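Local coordinates for auracyanin-B-2 (PDB 1QHQ), which probably serves as a soluble blue copper electron acceptor for the membrane-bound alternative complex III of a green photosynthetic bacterium, at residues 19-24 with 28-33; 49-52 with 56-59; 58-63 with 70-75; 93-98 with 106-111; 97-102 with 121-126. All coordinates share one frame; numbering follows the deposited sequence. Where two conformers were deposited one is given.

Interaction 1 of 5, residues 19-24 with 28-33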
# COMPACT_ATOMS: atom_id res chain seq x y z
N VAL A 19 0.94 6.33 10.79
CA VAL A 19 0.46 7.34 9.79
C VAL A 19 -0.88 6.85 9.22
O VAL A 19 -1.04 5.65 8.98
CB VAL A 19 1.48 7.51 8.67
CG1 VAL A 19 1.83 6.17 8.01
CG2 VAL A 19 0.95 8.45 7.57
N GLU A 20 -1.80 7.77 9.05
CA GLU A 20 -3.14 7.43 8.53
C GLU A 20 -3.20 7.71 7.02
O GLU A 20 -2.78 8.77 6.60
CB GLU A 20 -4.17 8.40 9.14
CG GLU A 20 -4.81 7.92 10.41
CD GLU A 20 -6.23 7.42 10.26
OE1 GLU A 20 -7.04 8.00 9.52
OE2 GLU A 20 -6.55 6.41 10.94
N VAL A 21 -3.72 6.75 6.28
CA VAL A 21 -4.03 7.04 4.84
C VAL A 21 -5.52 6.80 4.67
O VAL A 21 -6.04 5.84 5.24
CB VAL A 21 -3.22 6.12 3.94
CG1 VAL A 21 -3.71 6.17 2.49
CG2 VAL A 21 -1.75 6.49 4.01
N ARG A 22 -6.16 7.62 3.85
CA ARG A 22 -7.59 7.43 3.59
C ARG A 22 -7.76 7.32 2.04
O ARG A 22 -6.96 7.89 1.31
CB ARG A 22 -8.48 8.56 4.07
CG ARG A 22 -8.26 9.06 5.46
CD ARG A 22 -9.26 8.64 6.49
NE ARG A 22 -8.90 9.14 7.83
CZ ARG A 22 -9.71 9.80 8.64
NH1 ARG A 22 -10.97 10.07 8.28
NH2 ARG A 22 -9.29 10.23 9.84
N ALA A 23 -8.90 6.74 1.70
CA ALA A 23 -9.28 6.72 0.26
C ALA A 23 -9.98 8.01 -0.08
O ALA A 23 -10.56 8.68 0.79
CB ALA A 23 -10.19 5.52 0.04
N ALA A 24 -9.86 8.43 -1.35
CA ALA A 24 -10.78 9.54 -1.77
C ALA A 24 -12.20 8.95 -1.71
O ALA A 24 -12.37 7.76 -1.99
CB ALA A 24 -10.46 9.93 -3.20
N LEU A 28 -11.08 6.96 -7.56
CA LEU A 28 -10.11 5.90 -7.41
C LEU A 28 -8.72 6.48 -7.15
O LEU A 28 -7.84 6.58 -7.98
CB LEU A 28 -10.11 5.00 -8.65
CG LEU A 28 -11.51 4.47 -9.03
CD1 LEU A 28 -11.38 3.58 -10.27
CD2 LEU A 28 -12.13 3.69 -7.89
N ALA A 29 -8.57 6.96 -5.89
CA ALA A 29 -7.32 7.63 -5.52
C ALA A 29 -7.18 7.56 -3.98
O ALA A 29 -8.16 7.40 -3.27
CB ALA A 29 -7.40 9.10 -5.90
N PHE A 30 -5.93 7.75 -3.56
CA PHE A 30 -5.73 7.98 -2.11
C PHE A 30 -6.02 9.46 -1.86
O PHE A 30 -5.71 10.31 -2.69
CB PHE A 30 -4.26 7.68 -1.78
CG PHE A 30 -3.89 6.25 -1.91
CD1 PHE A 30 -4.35 5.29 -1.00
CD2 PHE A 30 -3.10 5.80 -2.97
CE1 PHE A 30 -4.04 3.97 -1.16
CE2 PHE A 30 -2.80 4.48 -3.14
CZ PHE A 30 -3.25 3.53 -2.21
N ALA A 31 -6.45 9.78 -0.62
CA ALA A 31 -6.61 11.18 -0.26
C ALA A 31 -5.25 11.85 -0.11
O ALA A 31 -5.07 13.01 -0.41
CB ALA A 31 -7.44 11.32 1.01
N GLN A 32 -4.27 11.05 0.34
CA GLN A 32 -2.88 11.53 0.46
C GLN A 32 -2.07 11.00 -0.74
O GLN A 32 -1.84 9.80 -0.82
CB GLN A 32 -2.25 10.90 1.74
CG GLN A 32 -2.85 11.40 3.03
CD GLN A 32 -4.19 10.77 3.39
OE1 GLN A 32 -4.56 9.72 2.90
NE2 GLN A 32 -4.95 11.45 4.25
N THR A 33 -1.55 11.91 -1.56
CA THR A 33 -0.75 11.45 -2.71
C THR A 33 0.74 11.61 -2.46
O THR A 33 1.56 11.21 -3.27
CB THR A 33 -1.13 12.23 -3.98
OG1 THR A 33 -0.92 13.63 -3.74
CG2 THR A 33 -2.60 11.98 -4.31

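Interaction 2 of 5, residues 49-52 with 56-59. With CU (copper (II) ion), chain B.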
# COMPACT_ATOMS: atom_id res chain seq x y z
N ASN A 49 -10.54 2.78 4.56
CA ASN A 49 -11.23 2.83 3.27
C ASN A 49 -12.70 3.25 3.44
O ASN A 49 -13.55 2.35 3.49
CB ASN A 49 -11.17 1.48 2.56
CG ASN A 49 -11.84 1.59 1.12
OD1 ASN A 49 -12.05 2.68 0.72
ND2 ASN A 49 -12.08 0.44 0.58
N GLN A 50 -12.98 4.52 3.57
CA GLN A 50 -14.38 5.00 3.55
C GLN A 50 -14.59 5.75 2.22
O GLN A 50 -13.86 6.66 1.89
CB GLN A 50 -14.62 5.96 4.70
CG GLN A 50 -14.73 5.23 6.05
CD GLN A 50 -14.73 6.21 7.21
OE1 GLN A 50 -15.00 7.40 7.03
NE2 GLN A 50 -14.42 5.70 8.40
N ASN A 51 -15.56 5.22 1.44
CA ASN A 51 -15.77 5.84 0.11
C ASN A 51 -17.25 5.68 -0.27
O ASN A 51 -17.91 4.80 0.25
CB ASN A 51 -14.85 5.25 -0.93
CG ASN A 51 -15.11 3.85 -1.37
OD1 ASN A 51 -16.08 3.56 -2.13
ND2 ASN A 51 -14.31 2.88 -0.97
N ASN A 52 -17.67 6.55 -1.16
CA ASN A 52 -19.07 6.54 -1.62
C ASN A 52 -19.31 5.66 -2.82
O ASN A 52 -20.47 5.62 -3.33
CB ASN A 52 -19.44 8.01 -1.95
CG ASN A 52 -19.34 8.87 -0.71
OD1 ASN A 52 -19.72 8.39 0.37
ND2 ASN A 52 -18.89 10.10 -0.85
N GLN A 56 -13.53 -1.47 -3.22
CA GLN A 56 -12.39 -2.01 -2.50
C GLN A 56 -11.08 -1.29 -2.82
O GLN A 56 -10.87 -0.86 -3.94
CB GLN A 56 -12.22 -3.48 -2.84
CG GLN A 56 -13.37 -4.33 -2.29
CD GLN A 56 -13.42 -5.68 -3.00
OE1 GLN A 56 -13.74 -5.71 -4.21
NE2 GLN A 56 -13.06 -6.73 -2.33
N HIS A 57 -10.17 -1.30 -1.83
CA HIS A 57 -8.87 -0.66 -2.00
C HIS A 57 -7.85 -1.24 -0.99
O HIS A 57 -8.21 -1.71 0.07
CB HIS A 57 -8.94 0.82 -1.64
CG HIS A 57 -9.74 1.75 -2.49
ND1 HIS A 57 -9.47 1.92 -3.84
CD2 HIS A 57 -10.65 2.67 -2.16
CE1 HIS A 57 -10.26 2.87 -4.31
NE2 HIS A 57 -11.00 3.34 -3.32
N ASN A 58 -6.59 -1.16 -1.44
CA ASN A 58 -5.51 -1.55 -0.49
C ASN A 58 -4.43 -0.47 -0.65
O ASN A 58 -4.55 0.49 -1.34
CB ASN A 58 -4.98 -2.92 -0.66
CG ASN A 58 -4.18 -3.19 -1.90
OD1 ASN A 58 -4.17 -2.32 -2.79
ND2 ASN A 58 -3.54 -4.34 -2.01
N TRP A 59 -3.41 -0.59 0.23
CA TRP A 59 -2.23 0.29 0.18
C TRP A 59 -1.01 -0.61 0.05
O TRP A 59 -0.81 -1.54 0.88
CB TRP A 59 -2.16 1.15 1.41
CG TRP A 59 -0.98 2.11 1.46
CD1 TRP A 59 -1.01 3.39 1.00
CD2 TRP A 59 0.32 1.87 1.99
NE1 TRP A 59 0.24 3.99 1.23
CE2 TRP A 59 1.05 3.03 1.80
CE3 TRP A 59 0.92 0.75 2.59
CZ2 TRP A 59 2.38 3.18 2.26
CZ3 TRP A 59 2.26 0.87 3.02
CH2 TRP A 59 2.96 2.06 2.82
CU CU B . -8.07 1.01 -4.98

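Interaction 3 of 5, residues 58-63 with 70-75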
# COMPACT_ATOMS: atom_id res chain seq x y z
N ASN A 58 -6.59 -1.16 -1.44
CA ASN A 58 -5.51 -1.55 -0.49
C ASN A 58 -4.43 -0.47 -0.65
O ASN A 58 -4.55 0.49 -1.34
CB ASN A 58 -4.98 -2.92 -0.66
CG ASN A 58 -4.18 -3.19 -1.90
OD1 ASN A 58 -4.17 -2.32 -2.79
ND2 ASN A 58 -3.54 -4.34 -2.01
N TRP A 59 -3.41 -0.59 0.23
CA TRP A 59 -2.23 0.29 0.18
C TRP A 59 -1.01 -0.61 0.05
O TRP A 59 -0.81 -1.54 0.88
CB TRP A 59 -2.16 1.15 1.41
CG TRP A 59 -0.98 2.11 1.46
CD1 TRP A 59 -1.01 3.39 1.00
CD2 TRP A 59 0.32 1.87 1.99
NE1 TRP A 59 0.24 3.99 1.23
CE2 TRP A 59 1.05 3.03 1.80
CE3 TRP A 59 0.92 0.75 2.59
CZ2 TRP A 59 2.38 3.18 2.26
CZ3 TRP A 59 2.26 0.87 3.02
CH2 TRP A 59 2.96 2.06 2.82
N VAL A 60 -0.23 -0.38 -0.99
CA VAL A 60 0.91 -1.22 -1.33
C VAL A 60 2.15 -0.37 -1.60
O VAL A 60 2.17 0.43 -2.49
CB VAL A 60 0.69 -2.10 -2.58
CG1 VAL A 60 1.89 -3.03 -2.81
CG2 VAL A 60 -0.57 -2.94 -2.40
N LEU A 61 3.18 -0.57 -0.74
CA LEU A 61 4.44 0.20 -0.96
C LEU A 61 5.41 -0.66 -1.76
O LEU A 61 5.66 -1.79 -1.40
CB LEU A 61 5.03 0.49 0.44
CG LEU A 61 6.41 1.21 0.33
CD1 LEU A 61 6.18 2.59 -0.27
CD2 LEU A 61 7.03 1.35 1.72
N VAL A 62 5.90 -0.11 -2.87
CA VAL A 62 6.80 -0.88 -3.72
C VAL A 62 8.22 -0.31 -3.68
O VAL A 62 8.41 0.85 -3.39
CB VAL A 62 6.31 -1.02 -5.16
CG1 VAL A 62 4.84 -1.49 -5.17
CG2 VAL A 62 6.48 0.24 -5.94
N ASN A 63 9.16 -1.22 -3.97
CA ASN A 63 10.60 -0.85 -3.88
C ASN A 63 11.08 -0.20 -5.16
O ASN A 63 11.92 -0.75 -5.90
CB ASN A 63 11.35 -2.14 -3.56
CG ASN A 63 12.85 -1.89 -3.36
OD1 ASN A 63 13.64 -2.78 -3.76
ND2 ASN A 63 13.21 -0.76 -2.81
N ALA A 70 4.31 -1.45 -11.72
CA ALA A 70 3.56 -2.21 -12.72
C ALA A 70 3.76 -3.69 -12.53
O ALA A 70 2.80 -4.46 -12.59
CB ALA A 70 3.99 -1.77 -14.11
N ALA A 71 4.98 -4.11 -12.19
CA ALA A 71 5.29 -5.49 -11.92
C ALA A 71 4.52 -6.02 -10.70
O ALA A 71 3.89 -7.06 -10.79
CB ALA A 71 6.78 -5.75 -11.74
N VAL A 72 4.57 -5.26 -9.60
CA VAL A 72 3.82 -5.67 -8.41
C VAL A 72 2.32 -5.66 -8.72
O VAL A 72 1.63 -6.60 -8.34
CB VAL A 72 4.11 -4.81 -7.18
CG1 VAL A 72 3.25 -5.22 -5.99
CG2 VAL A 72 5.60 -4.85 -6.81
N ASN A 73 1.85 -4.66 -9.42
CA ASN A 73 0.43 -4.56 -9.78
C ASN A 73 -0.01 -5.74 -10.63
O ASN A 73 -1.10 -6.29 -10.45
CB ASN A 73 0.11 -3.24 -10.43
CG ASN A 73 -1.40 -3.08 -10.64
OD1 ASN A 73 -2.14 -2.97 -9.66
ND2 ASN A 73 -1.81 -3.06 -11.90
N THR A 74 0.82 -6.11 -11.61
CA THR A 74 0.55 -7.26 -12.45
C THR A 74 0.50 -8.55 -11.70
O THR A 74 -0.45 -9.34 -11.91
CB THR A 74 1.54 -7.32 -13.64
OG1 THR A 74 1.29 -6.18 -14.46
CG2 THR A 74 1.35 -8.59 -14.45
N ALA A 75 1.38 -8.78 -10.73
CA ALA A 75 1.32 -9.99 -9.92
C ALA A 75 0.03 -10.02 -9.09
O ALA A 75 -0.63 -11.06 -9.01
CB ALA A 75 2.53 -10.16 -9.05

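Interaction 4 of 5, residues 93-98 with 106-111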
# COMPACT_ATOMS: atom_id res chain seq x y z
N ALA A 93 7.83 -5.73 -3.37
CA ALA A 93 6.65 -5.28 -2.61
C ALA A 93 7.00 -5.21 -1.13
O ALA A 93 7.18 -6.22 -0.45
CB ALA A 93 5.51 -6.27 -2.86
N LEU A 94 7.31 -4.00 -0.65
CA LEU A 94 7.83 -3.78 0.67
C LEU A 94 6.81 -4.01 1.78
O LEU A 94 7.14 -4.52 2.85
CB LEU A 94 8.40 -2.36 0.81
CG LEU A 94 9.57 -2.01 -0.10
CD1 LEU A 94 10.01 -0.58 0.10
CD2 LEU A 94 10.73 -2.96 0.16
N ALA A 95 5.57 -3.60 1.54
CA ALA A 95 4.51 -3.72 2.53
C ALA A 95 3.14 -3.49 1.86
O ALA A 95 3.02 -2.68 0.94
CB ALA A 95 4.66 -2.59 3.59
N TRP A 96 2.13 -4.18 2.39
CA TRP A 96 0.77 -3.90 1.91
C TRP A 96 -0.23 -4.19 3.03
O TRP A 96 0.01 -5.05 3.88
CB TRP A 96 0.40 -4.66 0.66
CG TRP A 96 0.41 -6.14 0.75
CD1 TRP A 96 -0.64 -6.96 1.09
CD2 TRP A 96 1.50 -7.02 0.42
NE1 TRP A 96 -0.23 -8.27 1.09
CE2 TRP A 96 1.05 -8.35 0.59
CE3 TRP A 96 2.80 -6.81 -0.05
CZ2 TRP A 96 1.84 -9.44 0.30
CZ3 TRP A 96 3.59 -7.90 -0.35
CH2 TRP A 96 3.13 -9.21 -0.14
N THR A 97 -1.37 -3.51 2.95
CA THR A 97 -2.51 -3.86 3.80
C THR A 97 -3.32 -4.94 3.03
O THR A 97 -3.20 -5.02 1.81
CB THR A 97 -3.46 -2.69 4.04
OG1 THR A 97 -4.07 -2.29 2.78
CG2 THR A 97 -2.78 -1.45 4.57
N ALA A 98 -4.21 -5.58 3.75
CA ALA A 98 -5.24 -6.39 3.11
C ALA A 98 -6.06 -5.48 2.18
O ALA A 98 -6.08 -4.27 2.26
CB ALA A 98 -6.16 -6.93 4.21
N GLY A 106 -7.66 -1.21 7.69
CA GLY A 106 -6.65 -2.28 7.90
C GLY A 106 -5.28 -1.62 8.00
O GLY A 106 -5.02 -0.56 7.44
N SER A 107 -4.40 -2.28 8.77
CA SER A 107 -3.06 -1.66 8.93
C SER A 107 -2.00 -2.60 8.36
O SER A 107 -2.17 -3.80 8.23
CB SER A 107 -2.77 -1.40 10.41
OG SER A 107 -3.75 -0.51 10.95
N VAL A 108 -0.79 -2.00 8.25
CA VAL A 108 0.41 -2.82 8.03
C VAL A 108 1.57 -2.19 8.83
O VAL A 108 1.65 -0.99 8.88
CB VAL A 108 0.76 -3.03 6.58
CG1 VAL A 108 1.03 -1.74 5.82
CG2 VAL A 108 1.91 -4.02 6.40
N THR A 109 2.33 -3.05 9.50
CA THR A 109 3.44 -2.52 10.34
C THR A 109 4.74 -3.01 9.71
O THR A 109 4.92 -4.21 9.48
CB THR A 109 3.34 -3.02 11.77
OG1 THR A 109 2.12 -2.46 12.36
CG2 THR A 109 4.54 -2.54 12.62
N PHE A 110 5.59 -2.06 9.36
CA PHE A 110 6.77 -2.37 8.58
C PHE A 110 7.94 -1.48 8.96
O PHE A 110 7.75 -0.36 9.42
CB PHE A 110 6.50 -2.31 7.08
CG PHE A 110 6.18 -0.93 6.56
CD1 PHE A 110 4.93 -0.38 6.74
CD2 PHE A 110 7.15 -0.19 5.89
CE1 PHE A 110 4.66 0.89 6.27
CE2 PHE A 110 6.89 1.09 5.45
CZ PHE A 110 5.60 1.62 5.59
N ARG A 111 9.13 -1.94 8.59
CA ARG A 111 10.33 -1.10 8.71
C ARG A 111 10.53 -0.36 7.38
O ARG A 111 10.57 -0.97 6.32
CB ARG A 111 11.56 -1.94 9.06
CG ARG A 111 12.80 -1.05 9.29
CD ARG A 111 13.96 -1.89 9.83
NE ARG A 111 13.59 -2.54 11.09
CZ ARG A 111 13.71 -1.96 12.28
NH1 ARG A 111 14.16 -0.70 12.34
NH2 ARG A 111 13.35 -2.56 13.40
O HOH W 1 -4.33 -4.81 6.60

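Interaction 5 of 5, residues 97-102 with 121-126. With CU (copper (II) ion), chain B.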
# COMPACT_ATOMS: atom_id res chain seq x y z
N THR A 97 -1.37 -3.51 2.95
CA THR A 97 -2.51 -3.86 3.80
C THR A 97 -3.32 -4.94 3.03
O THR A 97 -3.20 -5.02 1.81
CB THR A 97 -3.46 -2.69 4.04
OG1 THR A 97 -4.07 -2.29 2.78
CG2 THR A 97 -2.78 -1.45 4.57
N ALA A 98 -4.21 -5.58 3.75
CA ALA A 98 -5.24 -6.39 3.11
C ALA A 98 -6.06 -5.48 2.18
O ALA A 98 -6.08 -4.27 2.26
CB ALA A 98 -6.16 -6.93 4.21
N MET A 99 -6.84 -6.18 1.33
CA MET A 99 -7.77 -5.46 0.45
C MET A 99 -9.06 -5.20 1.24
O MET A 99 -9.60 -6.15 1.81
CB MET A 99 -8.03 -6.37 -0.76
CG MET A 99 -8.89 -5.66 -1.82
SD MET A 99 -8.08 -4.24 -2.53
CE MET A 99 -6.75 -4.97 -3.45
N LEU A 100 -9.43 -3.96 1.36
CA LEU A 100 -10.46 -3.53 2.28
C LEU A 100 -11.76 -3.19 1.54
O LEU A 100 -11.74 -2.43 0.58
CB LEU A 100 -9.98 -2.21 2.98
CG LEU A 100 -8.63 -2.41 3.70
CD1 LEU A 100 -8.19 -1.08 4.28
CD2 LEU A 100 -8.75 -3.45 4.81
N ASN A 101 -12.87 -3.71 2.06
CA ASN A 101 -14.17 -3.35 1.45
C ASN A 101 -14.44 -1.91 1.81
O ASN A 101 -13.82 -1.38 2.79
CB ASN A 101 -15.25 -4.26 2.07
CG ASN A 101 -15.09 -5.72 1.74
OD1 ASN A 101 -14.64 -6.10 0.67
ND2 ASN A 101 -15.35 -6.60 2.73
N ALA A 102 -15.28 -1.20 1.09
CA ALA A 102 -15.68 0.13 1.52
C ALA A 102 -16.24 0.04 2.96
O ALA A 102 -17.04 -0.86 3.27
CB ALA A 102 -16.82 0.63 0.60
N ILE A 121 0.85 2.22 -4.16
CA ILE A 121 -0.26 2.09 -5.12
C ILE A 121 -1.36 1.28 -4.47
O ILE A 121 -1.21 0.65 -3.42
CB ILE A 121 0.17 1.30 -6.41
CG1 ILE A 121 0.57 -0.10 -6.09
CG2 ILE A 121 1.31 2.08 -7.11
CD1 ILE A 121 1.05 -0.94 -7.30
N CYS A 122 -2.50 1.23 -5.17
CA CYS A 122 -3.55 0.28 -4.83
C CYS A 122 -3.51 -0.81 -5.93
O CYS A 122 -3.33 -0.43 -7.10
CB CYS A 122 -4.89 0.95 -4.80
SG CYS A 122 -6.28 -0.22 -4.64
N THR A 123 -3.60 -2.06 -5.57
CA THR A 123 -3.55 -3.12 -6.56
C THR A 123 -4.92 -3.69 -6.94
O THR A 123 -4.91 -4.64 -7.74
CB THR A 123 -2.62 -4.26 -6.17
OG1 THR A 123 -2.96 -4.85 -4.92
CG2 THR A 123 -1.18 -3.72 -6.13
N PHE A 124 -5.99 -3.10 -6.47
CA PHE A 124 -7.31 -3.64 -6.98
C PHE A 124 -7.32 -3.39 -8.49
O PHE A 124 -6.91 -2.34 -8.93
CB PHE A 124 -8.43 -2.86 -6.31
CG PHE A 124 -9.74 -3.62 -6.54
CD1 PHE A 124 -10.05 -4.72 -5.79
CD2 PHE A 124 -10.51 -3.25 -7.63
CE1 PHE A 124 -11.21 -5.44 -6.06
CE2 PHE A 124 -11.66 -3.97 -7.91
CZ PHE A 124 -12.00 -5.07 -7.13
N PRO A 125 -7.74 -4.38 -9.26
CA PRO A 125 -7.73 -4.28 -10.72
C PRO A 125 -8.17 -2.95 -11.26
O PRO A 125 -9.22 -2.42 -10.94
CB PRO A 125 -8.70 -5.39 -11.16
CG PRO A 125 -8.59 -6.40 -10.09
CD PRO A 125 -8.34 -5.64 -8.80
N GLY A 126 -7.29 -2.33 -12.11
CA GLY A 126 -7.59 -1.06 -12.68
C GLY A 126 -7.24 0.18 -11.93
O GLY A 126 -7.12 1.28 -12.50
CU CU B . -8.07 1.01 -4.98

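Interaction 1 of 5, residues 19-24 with 28-33
A23 and F30 form a single beta bridge, CA to CA 4.5 Å, where the end of strand 17-22 meets the loop that leads to strand 34-38. The two backbones run roughly antiparallel, 143° apart end to end. Two backbone bonds hold this bridge. A31 N donates to R22 O at 2.7 Å, and A24 N donates to A29 O at 2.8 Å.

Q32 adds a third bond and reaches further up the strand. Its chain bends at chi2 (79°) and brings the amide back toward V21 and R22. OE1 then accepts from R22 N at 2.8 Å, and the N-H points almost straight at it (169°). The donor lies tilted from the carbonyl plane. The same OE1 sits 3.4 Å from V21 CA. The side-chain amide thus stands where a strand neighbour would offer a backbone carbonyl. An alanine at this position would remove the acceptor and is likely to leave R22 N without its mate.

V21 CG1 lies 3.7 Å from F30 CD1, meeting the ring obliquely. F30 CB leads away from 19-24, and its ring touches the copper ligand M132 and packs edge-to-face with W59 and Y120.

Two of the three bonds are backbone to backbone, and the third uses the Q32 amide. Together they are likely to hold 28-33 against the end of the strand, with the F30 ring on the copper side.

Interaction 2 of 5, residues 49-52 with 56-59
The contact belongs to the type I copper site, where the loop between strands 42-49 and 60-62 folds back on itself and delivers the ligand H57. H57 ND1 binds the copper at 2.0 Å. C122 and H127 are close ligands too, and M132 belongs to the site.

The imidazole is approached from the side away from the metal. N49 OD1 lies in the ring plane at its edge, 3.2 Å from H57 CD2. The amide and ring planes stand 55° apart. N49 CG is anti to the backbone N (chi1 -176°), which extends the amide toward the ring. N51 comes in from the opposite direction to H57, with ND2 3.9 Å from CD2.

The two asparagines are tied together. N51 ND2 donates to N49 OD1 at 2.8 Å, with the acceptor in the plane of the N51 amide. N51 ND2 also bonds V55 O, and N51 OD1 takes the N-H of L53. N49 ND2 bonds L100 O and V55 O.

Both amides are therefore fixed in their rotation. N49 is the second-shell residue beside H57, with N51 behind it. Its OD1, held by N51, faces the C-H edge and is probably a favourable partner for the polarised CD2 hydrogen of a metal-bound imidazole. The pair is likely to limit turning of the ring.

Interaction 3 of 5, residues 58-63 with 70-75
V72 is the residue through which helix 66-77 packs on strand 60-62 of the cupredoxin fold, a Greek-key beta sandwich. The strand lies inside the five-stranded sheet, between 93-96 and 116-121. The helix covers the face of the strand that carries V60 and V62.

The V72 side chain leads toward the strand. Its CB already lies 3.9 Å from V62 CG1. Beyond CB the chain forks. One branch, CG1, is anti to the backbone N (chi1 177°), and this turns it toward V60, whose own CG1 it meets at 4.1 Å. The same V72 CG1 is also 4.1 Å from V62 CG1, and so it reaches both strand residues. The other branch, CG2, comes nearest V62 CG1, at 3.8 Å. V62 and V72 lie alongside, pointing in opposite senses, while V60 crosses V72 at a slant.

The contact is purely apolar, with no hydrogen bond between the segments. All three valines are buried. A93 of the next strand touches V72, and I121 and W96 touch V60. L61, between the two valines, faces the other way, toward the inside of the sandwich.

Within the helix, T74 turns its hydroxyl back along the axis. A70 O accepts from both T74 N and T74 OG1, which reach it from opposite faces of the carbonyl plane, the hydroxyl at 3.0 Å.

Interaction 4 of 5, residues 93-98 with 106-111
A95 and F110 make a CH-pi contact. The methyl of A95 stands over one face of the F110 ring, with CB 4.0 Å from the ring centroid and 25° off its normal. The same CB lies 4.2 Å from V108 CG2. T97 CG2 meets V108 CG1 at 4.0 Å, the two side chains crossing at about a right angle. T97 CG2 lies anti to the carbonyl carbon (chi1 65° for OG1), which turns the methyl to G106 and V108.

Side chain also packs on backbone. V108 CG2 rests 3.3 Å from W96 O, a tight fit. T97 CG2 lies 3.7 Å from G106 O.

No direct hydrogen bond joins strands 93-96 and 104-111. They belong to opposite sheets of the cupredoxin sandwich and run 142° apart. L94 and A95 form a classic beta bulge opposite L61.

The polar link is a water. It accepts from A98 N at 3.0 Å and donates to S107 O at 2.9 Å. T97 OG1 bonds A98 O at 2.9 Å, and it also pairs with W59 N. With a valine in its place, the hydroxyl is lost and W59 N would probably be left without this partner. S107 OG reaches out to D46, while W96 NE1 bonds A4 O.

Interaction 5 of 5, residues 97-102 with 121-126
The type I copper site is flanked here by M99, which packs against the ligand loop that follows strand 116-121. C122 of this loop binds the copper through SG at 2.2 Å. H57 and H127 bind the same ion.

M99 touches the loop with the end of its side chain. The chain leaves with CG anti to the backbone N (chi1 -175°), then bends at chi2 and chi3. The bends lay SD and CE against F124. SD sits at the edge of the F124 ring, near its plane, 3.8 Å from CD1. This is a Met-aromatic contact, with SD 5.1 Å from the ring centroid and 76° off the ring normal. The two side chains cross at about a right angle. CE goes further, over the backbone, and lies 3.6 Å from F124 N. It also comes within 4.1 Å of T123 OG1, whose hydroxyl is bonded to F84 O.

That backbone N-H is in use. F124 N donates to C122 SG at 3.4 Å, with an angle of 164°. The thiolate sulfur thus holds the metal and takes an amide hydrogen as well, which would probably draw some electron density from it. The M99 methyl packs close beside this bond. N58 OD1 bonds T123 N, so a second loop grips the same stretch.

An amide hydrogen bond to the cysteine ligand's sulfur is a familiar feature of the blue copper site in cupredoxins.

In the fold
Interactions 2 and 5 form the copper end of the sandwich. Their centres are 7 Å apart, and each brings the copper a ligand. Hydrogen bonds H57 O to L100 N and N58 OD1 to T123 N, both 2.9 Å, link them. Interaction 1 lies beside interaction 2, about 8 Å between centres. Its A23 CB packs 3.6 Å from H57 CD2, and the F30 side chain comes about 6 Å from the copper. The V60 and T97 side chains of interactions 3 and 4 lie about 9 Å from the ion. These two share a sheet through strands 60-62 and 93-96, where L61 N and A95 O are 2.7 Å apart. Interaction 4 shares T97 and A98 with interaction 5.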